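MucR Phosphodiesterase (Pseudomonas aeruginosa, PDB 5M1T) belongs to the EAL-domain phosphodiesterase family and, in this structure, holds two magnesium ions together with the ligand C2E. Local coordinates at residues A[39-43]-A[44-48]; A[137-140]-A[141-145]; A[170-173]-A[174-178]; A[191-195]-A[196-200]; A[211-214]-A[215-218]. All coordinates share one frame; numbering follows the deposited sequence.

Interaction 1: A[39-43]-A[44-48]; sequences QALER and RQLVL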
loop_
_atom_site.group_PDB
_atom_site.type_symbol
_atom_site.label_atom_id
_atom_site.label_comp_id
_atom_site.label_asym_id
_atom_site.label_seq_id
_atom_site.Cartn_x
_atom_site.Cartn_y
_atom_site.Cartn_z
ATOM N N GLN A 39 21.051 9.130 7.816
ATOM C CA GLN A 39 22.084 9.639 6.940
ATOM C C GLN A 39 22.824 8.554 6.166
ATOM O O GLN A 39 23.802 8.867 5.490
ATOM C CB GLN A 39 23.074 10.509 7.715
ATOM C CG GLN A 39 24.025 9.755 8.621
ATOM C CD GLN A 39 24.955 10.711 9.355
ATOM O OE1 GLN A 39 24.723 11.912 9.372
ATOM N NE2 GLN A 39 26.000 10.176 9.974
ATOM N N ALA A 40 22.364 7.302 6.263
ATOM C CA ALA A 40 23.110 6.165 5.694
ATOM C C ALA A 40 23.273 6.231 4.170
ATOM O O ALA A 40 24.347 5.920 3.658
ATOM C CB ALA A 40 22.502 4.815 6.120
ATOM N N LEU A 41 22.225 6.635 3.454
ATOM C CA LEU A 41 22.344 6.874 2.002
ATOM C C LEU A 41 23.285 8.046 1.673
ATOM O O LEU A 41 24.105 7.936 0.782
ATOM C CB LEU A 41 20.978 7.155 1.378
ATOM C CG LEU A 41 20.018 5.988 1.281
ATOM C CD1 LEU A 41 18.638 6.507 0.922
ATOM C CD2 LEU A 41 20.541 5.004 0.244
ATOM N N GLU A 42 23.158 9.163 2.390
ATOM C CA GLU A 42 24.078 10.308 2.205
ATOM C C GLU A 42 25.526 9.888 2.409
ATOM O O GLU A 42 26.410 10.372 1.733
ATOM C CB GLU A 42 23.737 11.475 3.152
ATOM C CG GLU A 42 24.776 12.600 3.192
ATOM C CD GLU A 42 24.961 13.359 1.865
ATOM O OE1 GLU A 42 26.126 13.648 1.505
ATOM O OE2 GLU A 42 23.957 13.649 1.183
ATOM N N ARG A 43 25.759 8.955 3.326
ATOM C CA ARG A 43 27.111 8.529 3.640
ATOM C C ARG A 43 27.578 7.324 2.812
ATOM O O ARG A 43 28.675 6.848 3.038
ATOM C CB ARG A 43 27.218 8.189 5.140
ATOM C CG ARG A 43 26.744 9.274 6.108
ATOM C CD ARG A 43 27.828 10.259 6.509
ATOM N NE ARG A 43 27.263 11.618 6.633
ATOM C CZ ARG A 43 27.368 12.599 5.710
ATOM N NH1 ARG A 43 28.036 12.431 4.568
ATOM N NH2 ARG A 43 26.791 13.770 5.922
ATOM N N ARG A 44 26.761 6.846 1.877
ATOM C CA ARG A 44 27.029 5.643 1.039
ATOM C C ARG A 44 27.372 4.417 1.868
ATOM O O ARG A 44 28.212 3.603 1.513
ATOM C CB ARG A 44 28.129 5.850 -0.005
ATOM C CG ARG A 44 28.092 7.160 -0.768
ATOM C CD ARG A 44 26.830 7.387 -1.578
ATOM N NE ARG A 44 27.172 8.214 -2.736
ATOM C CZ ARG A 44 26.387 8.421 -3.797
ATOM N NH1 ARG A 44 25.163 7.879 -3.873
ATOM N NH2 ARG A 44 26.833 9.196 -4.783
ATOM N N GLN A 45 26.713 4.287 3.001
ATOM C CA GLN A 45 26.990 3.191 3.874
ATOM C C GLN A 45 26.133 1.970 3.527
ATOM O O GLN A 45 26.424 0.870 4.008
ATOM C CB GLN A 45 26.782 3.656 5.310
ATOM C CG GLN A 45 27.812 4.697 5.748
ATOM C CD GLN A 45 27.494 5.235 7.118
ATOM O OE1 GLN A 45 26.408 4.996 7.637
ATOM N NE2 GLN A 45 28.417 5.960 7.704
ATOM N N LEU A 46 25.097 2.164 2.696
ATOM C CA LEU A 46 24.213 1.065 2.295
ATOM C C LEU A 46 24.678 0.393 1.018
ATOM O O LEU A 46 24.945 1.052 0.012
ATOM C CB LEU A 46 22.748 1.511 2.174
ATOM C CG LEU A 46 22.052 1.987 3.446
ATOM C CD1 LEU A 46 20.547 2.189 3.228
ATOM C CD2 LEU A 46 22.297 1.040 4.606
ATOM N N VAL A 47 24.765 -0.942 1.064
ATOM C CA VAL A 47 25.235 -1.739 -0.069
ATOM C C VAL A 47 24.342 -2.951 -0.295
ATOM O O VAL A 47 23.721 -3.447 0.646
ATOM C CB VAL A 47 26.682 -2.224 0.167
ATOM C CG1 VAL A 47 27.609 -1.044 0.317
ATOM C CG2 VAL A 47 26.781 -3.110 1.405
ATOM N N LEU A 48 24.284 -3.452 -1.524
ATOM C CA LEU A 48 23.583 -4.705 -1.790
ATOM C C LEU A 48 24.523 -5.881 -1.844
ATOM O O LEU A 48 25.566 -5.838 -2.507
ATOM C CB LEU A 48 22.813 -4.659 -3.095
ATOM C CG LEU A 48 21.555 -3.839 -3.113
ATOM C CD1 LEU A 48 20.853 -4.030 -4.455
ATOM C CD2 LEU A 48 20.635 -4.264 -1.986
#

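Interaction 2: A[137-140]-A[141-145]; sequences DSVR and NALLR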
loop_
_atom_site.group_PDB
_atom_site.type_symbol
_atom_site.label_atom_id
_atom_site.label_comp_id
_atom_site.label_asym_id
_atom_site.label_seq_id
_atom_site.Cartn_x
_atom_site.Cartn_y
_atom_site.Cartn_z
ATOM N N ASP A 137 4.399 2.553 -10.218
ATOM C CA ASP A 137 5.033 3.579 -11.006
ATOM C C ASP A 137 6.529 3.513 -10.792
ATOM O O ASP A 137 7.298 3.652 -11.739
ATOM C CB ASP A 137 4.496 4.982 -10.652
ATOM C CG ASP A 137 3.071 5.183 -11.106
ATOM O OD1 ASP A 137 2.510 4.270 -11.749
ATOM O OD2 ASP A 137 2.486 6.248 -10.801
ATOM N N SER A 138 6.941 3.277 -9.554
ATOM C CA SER A 138 8.371 3.202 -9.182
ATOM C C SER A 138 9.068 1.993 -9.815
ATOM O O SER A 138 10.244 2.056 -10.191
ATOM C CB SER A 138 8.465 3.143 -7.651
ATOM O OG SER A 138 9.770 2.856 -7.192
ATOM N N VAL A 139 8.346 0.881 -9.940
ATOM C CA VAL A 139 8.925 -0.292 -10.584
ATOM C C VAL A 139 9.089 -0.001 -12.054
ATOM O O VAL A 139 10.162 -0.156 -12.597
ATOM C CB VAL A 139 8.083 -1.560 -10.339
ATOM C CG1 VAL A 139 8.441 -2.669 -11.304
ATOM C CG2 VAL A 139 8.269 -2.001 -8.889
ATOM N N ARG A 140 8.020 0.462 -12.681
ATOM C CA ARG A 140 8.061 0.849 -14.100
ATOM C C ARG A 140 9.183 1.863 -14.363
ATOM O O ARG A 140 9.946 1.684 -15.296
ATOM C CB ARG A 140 6.703 1.385 -14.570
ATOM C CG ARG A 140 6.747 2.048 -15.945
ATOM C CD ARG A 140 5.378 2.363 -16.525
ATOM N NE ARG A 140 4.362 2.611 -15.495
ATOM C CZ ARG A 140 3.340 1.791 -15.212
ATOM N NH1 ARG A 140 3.158 0.641 -15.869
ATOM N NH2 ARG A 140 2.479 2.122 -14.256
ATOM N N ASN A 141 9.302 2.912 -13.546
ATOM C CA ASN A 141 10.359 3.914 -13.757
ATOM C C ASN A 141 11.767 3.307 -13.641
ATOM O O ASN A 141 12.661 3.650 -14.431
ATOM C CB ASN A 141 10.273 5.093 -12.778
ATOM C CG ASN A 141 8.962 5.902 -12.887
ATOM O OD1 ASN A 141 8.153 5.740 -13.812
ATOM N ND2 ASN A 141 8.754 6.766 -11.920
ATOM N N ALA A 142 11.988 2.430 -12.654
ATOM C CA ALA A 142 13.328 1.834 -12.455
ATOM C C ALA A 142 13.765 0.928 -13.605
ATOM O O ALA A 142 14.938 0.890 -13.953
ATOM C CB ALA A 142 13.395 1.062 -11.151
ATOM N N LEU A 143 12.826 0.160 -14.154
ATOM C CA LEU A 143 13.085 -0.699 -15.313
ATOM C C LEU A 143 13.395 0.156 -16.550
ATOM O O LEU A 143 14.338 -0.133 -17.256
ATOM C CB LEU A 143 11.869 -1.585 -15.613
ATOM C CG LEU A 143 11.511 -2.583 -14.504
ATOM C CD1 LEU A 143 10.101 -3.108 -14.735
ATOM C CD2 LEU A 143 12.541 -3.693 -14.397
ATOM N N LEU A 144 12.620 1.214 -16.773
ATOM C CA LEU A 144 12.851 2.132 -17.892
ATOM C C LEU A 144 14.216 2.856 -17.765
ATOM O O LEU A 144 15.011 2.861 -18.701
ATOM C CB LEU A 144 11.689 3.121 -17.980
ATOM C CG LEU A 144 11.731 4.111 -19.145
ATOM C CD1 LEU A 144 11.414 3.404 -20.467
ATOM C CD2 LEU A 144 10.755 5.268 -18.859
ATOM N N ARG A 145 14.500 3.413 -16.591
ATOM C CA ARG A 145 15.796 4.067 -16.302
ATOM C C ARG A 145 17.030 3.239 -16.681
ATOM O O ARG A 145 18.032 3.772 -17.146
ATOM C CB ARG A 145 15.865 4.413 -14.805
ATOM C CG ARG A 145 16.896 5.457 -14.406
ATOM C CD ARG A 145 16.965 5.603 -12.869
ATOM N NE ARG A 145 15.642 5.848 -12.298
ATOM C CZ ARG A 145 15.064 5.212 -11.264
ATOM N NH1 ARG A 145 15.644 4.225 -10.566
ATOM N NH2 ARG A 145 13.841 5.577 -10.947
HETATM O O HOH W 1 11.727 4.340 -9.139
HETATM O O HOH W 2 5.754 5.369 -14.524
#

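Interaction 3: A[170-173]-A[174-178]; sequences LVIL and EQLSA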
loop_
_atom_site.group_PDB
_atom_site.type_symbol
_atom_site.label_atom_id
_atom_site.label_comp_id
_atom_site.label_asym_id
_atom_site.label_seq_id
_atom_site.Cartn_x
_atom_site.Cartn_y
_atom_site.Cartn_z
ATOM N N LEU A 170 -4.280 -8.435 -4.992
ATOM C CA LEU A 170 -4.569 -8.933 -6.338
ATOM C C LEU A 170 -4.487 -7.805 -7.350
ATOM O O LEU A 170 -3.891 -7.954 -8.405
ATOM C CB LEU A 170 -5.957 -9.600 -6.371
ATOM C CG LEU A 170 -6.245 -10.641 -7.452
ATOM C CD1 LEU A 170 -5.198 -11.746 -7.516
ATOM C CD2 LEU A 170 -7.610 -11.284 -7.206
ATOM N N VAL A 171 -5.041 -6.659 -7.002
ATOM C CA VAL A 171 -5.015 -5.516 -7.907
ATOM C C VAL A 171 -3.565 -5.115 -8.151
ATOM O O VAL A 171 -3.146 -4.961 -9.295
ATOM C CB VAL A 171 -5.844 -4.337 -7.348
ATOM C CG1 VAL A 171 -5.514 -3.029 -8.063
ATOM C CG2 VAL A 171 -7.335 -4.667 -7.442
ATOM N N ILE A 172 -2.791 -4.994 -7.072
ATOM C CA ILE A 172 -1.358 -4.647 -7.174
ATOM C C ILE A 172 -0.531 -5.675 -7.968
ATOM O O ILE A 172 0.216 -5.332 -8.895
ATOM C CB ILE A 172 -0.706 -4.438 -5.802
ATOM C CG1 ILE A 172 -1.313 -3.239 -5.069
ATOM C CG2 ILE A 172 0.781 -4.186 -5.964
ATOM C CD1 ILE A 172 -1.205 -3.342 -3.545
ATOM N N LEU A 173 -0.651 -6.938 -7.606
ATOM C CA LEU A 173 0.172 -7.950 -8.252
ATOM C C LEU A 173 -0.214 -8.176 -9.735
ATOM O O LEU A 173 0.658 -8.393 -10.567
ATOM C CB LEU A 173 0.148 -9.260 -7.454
ATOM C CG LEU A 173 0.802 -9.201 -6.082
ATOM C CD1 LEU A 173 0.596 -10.499 -5.332
ATOM C CD2 LEU A 173 2.280 -8.899 -6.144
ATOM N N GLU A 174 -1.502 -8.115 -10.057
ATOM C CA GLU A 174 -1.933 -8.209 -11.446
ATOM C C GLU A 174 -1.283 -7.119 -12.314
ATOM O O GLU A 174 -0.792 -7.411 -13.399
ATOM C CB GLU A 174 -3.471 -8.141 -11.584
ATOM C CG GLU A 174 -4.240 -9.412 -11.201
ATOM C CD GLU A 174 -3.831 -10.669 -11.983
ATOM O OE1 GLU A 174 -2.993 -10.573 -12.923
ATOM O OE2 GLU A 174 -4.336 -11.787 -11.648
ATOM N N GLN A 175 -1.255 -5.878 -11.834
ATOM C CA GLN A 175 -0.572 -4.821 -12.572
ATOM C C GLN A 175 0.896 -5.182 -12.819
ATOM O O GLN A 175 1.355 -5.160 -13.951
ATOM C CB GLN A 175 -0.614 -3.492 -11.826
ATOM C CG GLN A 175 -1.950 -2.787 -11.836
ATOM C CD GLN A 175 -1.907 -1.551 -10.973
ATOM O OE1 GLN A 175 -2.226 -1.598 -9.789
ATOM N NE2 GLN A 175 -1.455 -0.451 -11.545
ATOM N N LEU A 176 1.615 -5.520 -11.744
ATOM C CA LEU A 176 3.018 -5.885 -11.836
ATOM C C LEU A 176 3.259 -7.054 -12.802
ATOM O O LEU A 176 4.205 -7.035 -13.588
ATOM C CB LEU A 176 3.554 -6.234 -10.463
ATOM C CG LEU A 176 3.621 -5.089 -9.460
ATOM C CD1 LEU A 176 3.932 -5.603 -8.067
ATOM C CD2 LEU A 176 4.668 -4.074 -9.859
ATOM N N SER A 177 2.380 -8.047 -12.774
ATOM C CA SER A 177 2.510 -9.241 -13.616
ATOM C C SER A 177 2.219 -8.940 -15.097
ATOM O O SER A 177 2.829 -9.509 -15.984
ATOM C CB SER A 177 1.556 -10.323 -13.107
ATOM O OG SER A 177 1.637 -11.434 -13.930
ATOM N N ALA A 178 1.277 -8.041 -15.349
ATOM C CA ALA A 178 0.956 -7.601 -16.709
ATOM C C ALA A 178 2.132 -6.827 -17.327
ATOM O O ALA A 178 2.317 -6.846 -18.531
ATOM C CB ALA A 178 -0.317 -6.745 -16.712
#

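Interaction 4: A[191-195]-A[196-200]; sequences GYSSL and LYLKR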
loop_
_atom_site.group_PDB
_atom_site.type_symbol
_atom_site.label_atom_id
_atom_site.label_comp_id
_atom_site.label_asym_id
_atom_site.label_seq_id
_atom_site.Cartn_x
_atom_site.Cartn_y
_atom_site.Cartn_z
ATOM N N GLY A 191 2.822 -17.675 7.346
ATOM C CA GLY A 191 1.586 -16.930 7.429
ATOM C C GLY A 191 0.403 -17.864 7.292
ATOM O O GLY A 191 0.516 -19.105 7.483
ATOM N N TYR A 192 -0.731 -17.269 6.965
ATOM C CA TYR A 192 -1.977 -18.015 6.759
ATOM C C TYR A 192 -2.488 -17.707 5.359
ATOM O O TYR A 192 -2.752 -16.547 5.040
ATOM C CB TYR A 192 -3.030 -17.613 7.793
ATOM C CG TYR A 192 -2.695 -18.012 9.216
ATOM C CD1 TYR A 192 -1.731 -17.325 9.962
ATOM C CD2 TYR A 192 -3.378 -19.034 9.836
ATOM C CE1 TYR A 192 -1.441 -17.691 11.265
ATOM C CE2 TYR A 192 -3.105 -19.388 11.150
ATOM C CZ TYR A 192 -2.125 -18.729 11.849
ATOM O OH TYR A 192 -1.872 -19.108 13.157
ATOM N N SER A 193 -2.623 -18.740 4.525
ATOM C CA SER A 193 -3.045 -18.566 3.120
ATOM C C SER A 193 -4.410 -19.137 2.834
ATOM O O SER A 193 -4.760 -20.214 3.301
ATOM C CB SER A 193 -2.037 -19.207 2.158
ATOM O OG SER A 193 -0.823 -18.519 2.190
ATOM N N SER A 194 -5.175 -18.400 2.039
ATOM C CA SER A 194 -6.370 -18.937 1.390
ATOM C C SER A 194 -5.934 -19.644 0.108
ATOM O O SER A 194 -5.320 -19.006 -0.777
ATOM C CB SER A 194 -7.305 -17.798 1.005
ATOM O OG SER A 194 -8.080 -18.157 -0.123
ATOM N N LEU A 195 -6.249 -20.931 -0.003
ATOM C CA LEU A 195 -5.945 -21.671 -1.246
ATOM C C LEU A 195 -6.616 -21.048 -2.444
ATOM O O LEU A 195 -6.072 -21.063 -3.553
ATOM C CB LEU A 195 -6.330 -23.142 -1.164
ATOM C CG LEU A 195 -5.420 -24.022 -0.310
ATOM C CD1 LEU A 195 -5.865 -25.457 -0.431
ATOM C CD2 LEU A 195 -3.967 -23.955 -0.730
ATOM N N LEU A 196 -7.795 -20.491 -2.224
ATOM C CA LEU A 196 -8.484 -19.767 -3.291
ATOM C C LEU A 196 -7.652 -18.603 -3.832
ATOM O O LEU A 196 -7.379 -18.524 -5.024
ATOM C CB LEU A 196 -9.836 -19.263 -2.812
ATOM C CG LEU A 196 -10.635 -18.541 -3.888
ATOM C CD1 LEU A 196 -10.777 -19.429 -5.132
ATOM C CD2 LEU A 196 -11.996 -18.134 -3.314
ATOM N N TYR A 197 -7.224 -17.709 -2.958
ATOM C CA TYR A 197 -6.435 -16.560 -3.412
ATOM C C TYR A 197 -5.025 -16.979 -3.772
ATOM O O TYR A 197 -4.381 -16.330 -4.599
ATOM C CB TYR A 197 -6.395 -15.442 -2.378
ATOM C CG TYR A 197 -7.639 -14.636 -2.348
ATOM C CD1 TYR A 197 -7.857 -13.617 -3.276
ATOM C CD2 TYR A 197 -8.603 -14.875 -1.377
ATOM C CE1 TYR A 197 -9.036 -12.857 -3.244
ATOM C CE2 TYR A 197 -9.779 -14.143 -1.316
ATOM C CZ TYR A 197 -10.002 -13.138 -2.246
ATOM O OH TYR A 197 -11.191 -12.428 -2.150
ATOM N N LEU A 198 -4.528 -18.050 -3.172
ATOM C CA LEU A 198 -3.217 -18.531 -3.559
ATOM C C LEU A 198 -3.200 -18.929 -5.046
ATOM O O LEU A 198 -2.210 -18.707 -5.738
ATOM C CB LEU A 198 -2.787 -19.680 -2.658
ATOM C CG LEU A 198 -1.309 -20.022 -2.609
ATOM C CD1 LEU A 198 -0.434 -18.776 -2.469
ATOM C CD2 LEU A 198 -1.062 -20.992 -1.469
ATOM N N LYS A 199 -4.307 -19.454 -5.545
ATOM C CA LYS A 199 -4.418 -19.815 -6.964
ATOM C C LYS A 199 -4.668 -18.553 -7.836
ATOM O O LYS A 199 -4.115 -18.414 -8.933
ATOM C CB LYS A 199 -5.524 -20.875 -7.123
ATOM C CG LYS A 199 -5.839 -21.343 -8.533
ATOM C CD LYS A 199 -4.617 -21.913 -9.225
ATOM C CE LYS A 199 -4.820 -21.961 -10.742
ATOM N NZ LYS A 199 -3.519 -22.202 -11.419
ATOM N N ARG A 200 -5.467 -17.622 -7.334
ATOM C CA ARG A 200 -5.791 -16.426 -8.099
ATOM C C ARG A 200 -4.634 -15.467 -8.279
ATOM O O ARG A 200 -4.581 -14.807 -9.284
ATOM C CB ARG A 200 -6.953 -15.657 -7.459
ATOM C CG ARG A 200 -8.290 -16.279 -7.784
ATOM C CD ARG A 200 -9.434 -15.283 -7.743
ATOM N NE ARG A 200 -10.697 -16.035 -7.661
ATOM C CZ ARG A 200 -11.798 -15.627 -7.029
ATOM N NH1 ARG A 200 -11.829 -14.446 -6.387
ATOM N NH2 ARG A 200 -12.867 -16.429 -7.035
#

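Interaction 5: A[211-214]-A[215-218]; sequences GFIN and ELAH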
loop_
_atom_site.group_PDB
_atom_site.type_symbol
_atom_site.label_atom_id
_atom_site.label_comp_id
_atom_site.label_asym_id
_atom_site.label_seq_id
_atom_site.Cartn_x
_atom_site.Cartn_y
_atom_site.Cartn_z
ATOM N N GLY A 211 13.186 -21.197 8.157
ATOM C CA GLY A 211 12.863 -21.805 9.456
ATOM C C GLY A 211 12.499 -23.274 9.352
ATOM O O GLY A 211 12.902 -24.101 10.187
ATOM N N PHE A 212 11.786 -23.629 8.298
ATOM C CA PHE A 212 11.394 -25.025 8.100
ATOM C C PHE A 212 12.522 -25.919 7.621
ATOM O O PHE A 212 12.562 -27.120 7.935
ATOM C CB PHE A 212 10.239 -25.103 7.119
ATOM C CG PHE A 212 9.029 -24.366 7.594
ATOM C CD1 PHE A 212 8.262 -24.886 8.616
ATOM C CD2 PHE A 212 8.688 -23.147 7.052
ATOM C CE1 PHE A 212 7.153 -24.233 9.075
ATOM C CE2 PHE A 212 7.591 -22.467 7.514
ATOM C CZ PHE A 212 6.823 -23.008 8.539
ATOM N N ILE A 213 13.460 -25.333 6.894
ATOM C CA ILE A 213 14.634 -26.084 6.459
ATOM C C ILE A 213 15.554 -26.386 7.652
ATOM O O ILE A 213 16.042 -27.498 7.804
ATOM C CB ILE A 213 15.405 -25.313 5.374
ATOM C CG1 ILE A 213 14.467 -24.926 4.224
ATOM C CG2 ILE A 213 16.596 -26.104 4.882
ATOM C CD1 ILE A 213 13.584 -26.021 3.695
ATOM N N ASN A 214 15.786 -25.370 8.475
ATOM C CA ASN A 214 16.689 -25.474 9.608
ATOM C C ASN A 214 16.205 -26.451 10.677
ATOM O O ASN A 214 17.016 -27.048 11.373
ATOM C CB ASN A 214 16.813 -24.105 10.249
ATOM C CG ASN A 214 17.933 -24.027 11.259
ATOM O OD1 ASN A 214 19.058 -24.514 11.032
ATOM N ND2 ASN A 214 17.648 -23.377 12.373
ATOM N N GLU A 215 14.887 -26.582 10.845
ATOM C CA GLU A 215 14.358 -27.459 11.876
ATOM C C GLU A 215 14.196 -28.924 11.424
ATOM O O GLU A 215 13.789 -29.752 12.228
ATOM C CB GLU A 215 13.012 -26.922 12.401
ATOM C CG GLU A 215 13.095 -25.596 13.181
ATOM C CD GLU A 215 13.633 -25.747 14.599
ATOM O OE1 GLU A 215 14.236 -24.780 15.154
ATOM O OE2 GLU A 215 13.444 -26.847 15.161
ATOM N N LEU A 216 14.501 -29.255 10.166
ATOM C CA LEU A 216 14.153 -30.594 9.638
ATOM C C LEU A 216 14.762 -31.710 10.484
ATOM O O LEU A 216 14.106 -32.661 10.800
ATOM C CB LEU A 216 14.570 -30.742 8.175
ATOM C CG LEU A 216 13.756 -29.990 7.114
ATOM C CD1 LEU A 216 14.555 -29.826 5.829
ATOM C CD2 LEU A 216 12.428 -30.668 6.834
ATOM N N ALA A 217 16.008 -31.561 10.896
ATOM C CA ALA A 217 16.668 -32.549 11.749
ATOM C C ALA A 217 16.187 -32.557 13.187
ATOM O O ALA A 217 16.658 -33.364 13.959
ATOM C CB ALA A 217 18.180 -32.337 11.740
ATOM N N HIS A 218 15.289 -31.659 13.563
ATOM C CA HIS A 218 14.902 -31.525 14.979
ATOM C C HIS A 218 13.402 -31.525 15.251
ATOM O O HIS A 218 13.013 -31.329 16.375
ATOM C CB HIS A 218 15.599 -30.295 15.596
ATOM C CG HIS A 218 17.095 -30.399 15.564
ATOM N ND1 HIS A 218 17.860 -29.863 14.544
ATOM C CD2 HIS A 218 17.961 -31.056 16.374
ATOM C CE1 HIS A 218 19.135 -30.157 14.748
ATOM N NE2 HIS A 218 19.222 -30.883 15.850
#

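Interaction 1: A[39-43]-A[44-48]
Ala40 and Leu41 meet Arg44, Gln45 and Leu46 where the chain leaves a short run of helical backbone and turns into strand 46-55. Two backbone hydrogen bonds close the turn. Gln45 N reaches Ala40 O at 2.9 Å, and its N-H points almost straight at the oxygen (166°). Inside this bond, Arg44 N donates to Leu41 O over 3.1 Å, approaching from above the carbonyl plane. The backbone reversal depends on Arg44, which adopts a left-handed conformation (phi 53°). The apolar contacts are made by Leu46, which sets its CG 3.9 Å from Ala40 CB, while its CD1 branch meets Leu41 CD2 at 4.1 Å. Trp70 packs on both Ala40 and Leu46. Among the polar side chains, Gln45 swings its CG beside its backbone N (chi1 -67°) and then runs out extended, alongside Arg43 and pointing the same way. The amide thereby lies in van der Waals contact with the aliphatic part of Arg43, Gln45 CD 3.6 Å from Arg43 CB, and the guanidinium and amide planes are steeply inclined to each other. Gln45 OE1 accepts a hydrogen bond from Trp70 NE1 on strand 61-72. The nested bonds, six residues spanned by the outer and four by the inner, with left-handed Arg44 as inner donor directly before the outer donor Gln45, mark a Schellman motif, here leading into the first strand of the EAL domain's TIM-barrel-like fold.

Interaction 2: A[137-140]-A[141-145]
Four successive backbone bonds join the two halves of this helical run, each N-H reaching the carbonyl four residues earlier, from Asn141 N on Asp137 O (2.8 Å) to Leu144 N on Arg140 O (3.1 Å). On the buried face Val139 and Leu143 lie side by side and point the same way, with Val139 CG1 3.8 Å from Leu143 CD1. Val139 reaches forward because CG1 stands anti to the backbone N (chi1 164°). Leu153 of strand 153-158 receives both side chains, and Leu101 of helix 93-113 packs against Val139 and Ala142, as expected of an outer helix laid against the sheet of a TIM-barrel-like EAL domain. Elsewhere Arg140 doubles back toward the preceding turn, bent at chi3 (29°), and its NH2 forms a weak, salt-bridged hydrogen bond to Asp137 OD1 at 3.3 Å, the oxygen lying at the guanidinium edge and in its plane. Water 2 sits at that edge too, accepting from Arg140 NE; its 2.5 Å approach to Asn141 OD1 is unusually short and doubtful in detail. A separate polar group faces helix 93-113: water 1 lies 2.9 Å from Ser138 O and accepts from Arg145 NH2 at 3.0 Å, Arg145 NH1 forms a salt bridge with Asp102, and Ser138 OG is hydrogen-bonded to Glu98.

Interaction 3: A[170-173]-A[174-178]
Leu170 and Glu174 open the contact one helical turn apart: Glu174 N donates to Leu170 O over 2.9 Å. The first torsion of Glu174 (chi1 -76°) sets its CG 3.2 Å from Leu170 O, and the bend at chi2 (-57°) turns the carboxylate toward the Leu170 methyl, Glu174 OE2 standing 4.2 Å from Leu170 CD1, a proximity without a polar bond. Val171 follows with a longer backbone bond from Gln175 N, and its CG1 runs alongside the Gln175 side chain, 4.0 Å from OE1. At Ile172 the bond from Leu176 N is nearly straight (175°) and lies in the carbonyl plane. Ile172 CG2, anti to the backbone N, is carried toward the following turn and meets Leu176 CD1 at 4.0 Å, the two side chains pointing the same way. Leu173 approaches that same methyl from another direction, its CD2 4.2 Å from Leu176 CD1, while its carbonyl accepts from Ser177 N at 2.8 Å. Leu176 CD1 thus contacts residues four and three positions earlier, the i/i+4 and i/i+3 apolar pattern of a helix packed outside the sheet of the TIM-barrel-like EAL fold. On the side of the sheet, Leu173 and Leu176 pack on Ile183 of strand 182-188; Ile172 and Leu173 touch Phe130 of helix 127-131, and Ile172 and Leu176 also reach helix 135-145.

Interaction 4: A[191-195]-A[196-200]
A first torsion that swings OG away from the backbone N (chi1 152°) sends the Ser194 hydroxyl forward to Tyr197, whose own CG lies beside its backbone N (chi1 -78°) and so brings the ring back alongside the serine. Tyr197 N donates to Ser194 OG over 3.0 Å, nearly straight at 173°. The hydroxyl also lies at the ring edge, 3.6 Å from Tyr197 CD2. This is a serine N-cap: Ser194 directly precedes helix 195-200 and gives an acceptor to an N-H of the first turn, for which no earlier helical carbonyl exists. The regular bonding starts from the same residue, with Leu198 N on Ser194 O at 2.7 Å, and continues with Lys199 N on Leu195 O at 3.1 Å. Apolar contact is sparser. Leu198 sends CD2 to within 4.2 Å of Leu195 CD2 and the same distance from Ser193 CB, while Phe188 and Met163 pack around Ser193 and Leu198. The loop follows strand 182-188, which carries the magnesium ligand residues Asp186 and Asp187. Glu159 ties that loop down, its OE2 and OE1 hydrogen-bonded to Ser193 OG and Gly191 N respectively, and Tyr197 OH is hydrogen-bonded to Asp167 OD1.

Interaction 5: A[211-214]-A[215-218]
Glu215 is bound to Gly211 by a backbone bond of four-residue spacing, Glu215 N donating to Gly211 O at 3.2 Å with a moderately bent N-H (142°). Its CG sits beside its own backbone N (chi1 -67°), which turns the aliphatic stem back over the same carbonyl, with Glu215 CG 3.4 Å from Gly211 O; the Glu215 side chain also touches Asp222 of helix 220-236. At Leu216 the spacing shortens. Its N-H makes only a weak bond, to Ile213 O at 3.3 Å, three residues back, and the intervening Asn214 and Glu215 have type I turn backbone angles. This change from four- to three-residue spacing falls on the way from strand 205-208 to the outer helix 220-236 in the TIM-barrel-like EAL fold. Leu216 folds its branch over the preceding carbonyls: CG lies 3.2 Å from Phe212 O, and CD1 comes 4.3 Å from Ile213 CG2 in a loose apolar contact. Phe253 and Leu254 of helix 248-257 receive Leu216 and Ile213 respectively. Beyond Ala217, His218 closes a second turn of the same spacing, donating its backbone N to Glu215 O at 2.8 Å, and its ring edge faces Asn214 O, with ND1 4.3 Å away.

From the N terminus, all five contacts are local and follow one another in series, so none nests in or crosses another. Interaction 1 closes the turn between helix 32-38 and strand 46-55. Interactions 2 and 3 lie within helices 135-145 and 166-178, which touch through Val139 CG2 and Leu176 CD2 (4.3 Å). Interaction 4 starts helix 195-200 and touches interaction 3 where Leu170 CD1 lies 3.6 Å from Arg200 O. A continuous path of neighbours therefore runs from interaction 2 through 4. Interaction 5 joins helix 210-214 to the loop before helix 220-236, its nearest atoms about 7 Å from interaction 4. Interactions 1 and 4, 2 and 5, and 3 and 5 lie on opposite sides of the chain's centre.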